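Local coordinates for hypothetical membrane spanning protein (Vibrio fischeri, PDB 4RCK), which is of unknown function but carries a magnesium-binding von Willebrand factor type A domain of the BatA type, part of a longer membrane-spanning protein, at residues Ile156-Ile161 / Thr189-Met194. Sequence-based numbering, arbitrary orientation.
Sequences IYTVGI and TKIATM
I191 lays its CG2 methyl over two side chains of the strand, I156 and T158. CG2 lies 3.8 Å from CG1 of I156 and 3.9 Å from CG2 of T158. CG2 of I191 is anti to its own backbone N, and from there it reaches the strand. Both pairs meet at a slant, methyl or methylene against methyl, in a small apolar patch. A146 of helix 142-151 and L110 of the second subunit also pack on I191, and the same L110 reaches I156.

A192 fills the next position on the helix. Its CB touches OG1 of T158 at 3.7 Å, and its CA approaches the carbonyl O of I156 at 3.4 Å. The second approach is a CA-H...O contact with an angle of 150° at the hydrogen. The short alanine side chain is consistent with the close approach of the segment axes, 7.1 Å. T158 has chi1 65°, which places OG1 between its own N and carbonyl carbon. From there OG1 hydrogen-bonds to the carbonyl O of L188, just before the helix segment. This ties the buried hydroxyl to the helix, while CG2 of T158 joins the apolar patch.

Within this chain, strand 154-161 lies between the parallel strands 124-131 and 199-202. Y157 and V159 pack on helix 205-218, on the other face of the sheet. The helix segment runs nearly antiparallel to the strand, at 158°. Such helix-on-sheet packing is typical of the alpha-beta-alpha sandwich of von Willebrand factor type A domains.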
# COMPACT_ATOMS: atom_id res chain seq x y z
N ILE A 156 5.42 -19.46 2.02
CA ILE A 156 4.68 -19.93 0.85
C ILE A 156 3.68 -21.04 1.19
O ILE A 156 4.03 -22.08 1.75
CB ILE A 156 5.64 -20.40 -0.29
CG1 ILE A 156 5.09 -21.62 -1.04
CG2 ILE A 156 7.02 -20.69 0.24
CD1 ILE A 156 4.19 -21.27 -2.18
N TYR A 157 2.41 -20.77 0.88
CA TYR A 157 1.34 -21.74 1.02
C TYR A 157 1.17 -22.50 -0.29
O TYR A 157 1.16 -21.90 -1.37
CB TYR A 157 0.02 -21.05 1.39
CG TYR A 157 0.03 -20.38 2.75
CD1 TYR A 157 -0.19 -21.11 3.91
CD2 TYR A 157 0.22 -19.01 2.86
CE1 TYR A 157 -0.19 -20.50 5.15
CE2 TYR A 157 0.21 -18.39 4.10
CZ TYR A 157 0.01 -19.14 5.24
OH TYR A 157 0.00 -18.53 6.47
N THR A 158 1.02 -23.82 -0.20
CA THR A 158 0.88 -24.64 -1.40
C THR A 158 -0.51 -25.27 -1.48
O THR A 158 -1.07 -25.69 -0.47
CB THR A 158 1.95 -25.75 -1.43
OG1 THR A 158 1.74 -26.66 -0.34
CG2 THR A 158 3.34 -25.15 -1.31
N VAL A 159 -1.07 -25.31 -2.68
CA VAL A 159 -2.41 -25.85 -2.89
C VAL A 159 -2.43 -26.92 -3.98
O VAL A 159 -2.25 -26.61 -5.16
CB VAL A 159 -3.42 -24.75 -3.26
CG1 VAL A 159 -4.82 -25.32 -3.37
CG2 VAL A 159 -3.39 -23.62 -2.24
N GLY A 160 -2.64 -28.17 -3.58
CA GLY A 160 -2.80 -29.24 -4.54
C GLY A 160 -4.22 -29.25 -5.07
O GLY A 160 -5.17 -29.09 -4.29
N ILE A 161 -4.38 -29.42 -6.37
CA ILE A 161 -5.71 -29.33 -6.98
C ILE A 161 -6.00 -30.50 -7.93
O ILE A 161 -5.23 -30.78 -8.86
CB ILE A 161 -5.88 -27.98 -7.71
CG1 ILE A 161 -7.29 -27.86 -8.29
CG2 ILE A 161 -4.81 -27.78 -8.78
CD1 ILE A 161 -7.61 -26.48 -8.83
N THR A 189 4.09 -30.36 0.07
CA THR A 189 4.05 -30.30 1.53
C THR A 189 5.39 -29.81 2.08
O THR A 189 5.43 -28.92 2.93
CB THR A 189 3.72 -31.67 2.15
OG1 THR A 189 2.41 -32.08 1.72
CG2 THR A 189 3.74 -31.59 3.67
N LYS A 190 6.48 -30.39 1.58
CA LYS A 190 7.83 -29.99 1.99
C LYS A 190 8.05 -28.50 1.80
O LYS A 190 8.61 -27.84 2.68
CB LYS A 190 8.89 -30.76 1.20
CG LYS A 190 9.17 -32.17 1.69
CD LYS A 190 10.16 -32.86 0.76
CE LYS A 190 9.92 -34.36 0.70
NZ LYS A 190 10.56 -34.96 -0.51
N ILE A 191 7.62 -27.98 0.66
CA ILE A 191 7.78 -26.57 0.33
C ILE A 191 7.12 -25.68 1.38
O ILE A 191 7.75 -24.79 1.94
CB ILE A 191 7.18 -26.24 -1.05
CG1 ILE A 191 7.95 -26.97 -2.15
CG2 ILE A 191 7.20 -24.74 -1.29
CD1 ILE A 191 7.42 -26.71 -3.54
N ALA A 192 5.84 -25.93 1.64
CA ALA A 192 5.08 -25.16 2.62
C ALA A 192 5.69 -25.29 4.01
O ALA A 192 5.88 -24.29 4.71
CB ALA A 192 3.63 -25.61 2.63
N THR A 193 6.00 -26.52 4.41
CA THR A 193 6.58 -26.79 5.72
C THR A 193 7.94 -26.12 5.89
O THR A 193 8.20 -25.48 6.92
CB THR A 193 6.73 -28.31 5.95
OG1 THR A 193 5.46 -28.87 6.29
CG2 THR A 193 7.72 -28.59 7.08
N MSE A 194 8.79 -26.25 4.88
CA MSE A 194 10.13 -25.67 4.90
C MSE A 194 10.10 -24.16 5.16
O MSE A 194 10.99 -23.61 5.81
CB MSE A 194 10.85 -25.95 3.59
CG MSE A 194 12.25 -25.38 3.49
SE MSE A 194 13.12 -25.89 1.82
CE MSE A 194 13.17 -27.82 2.09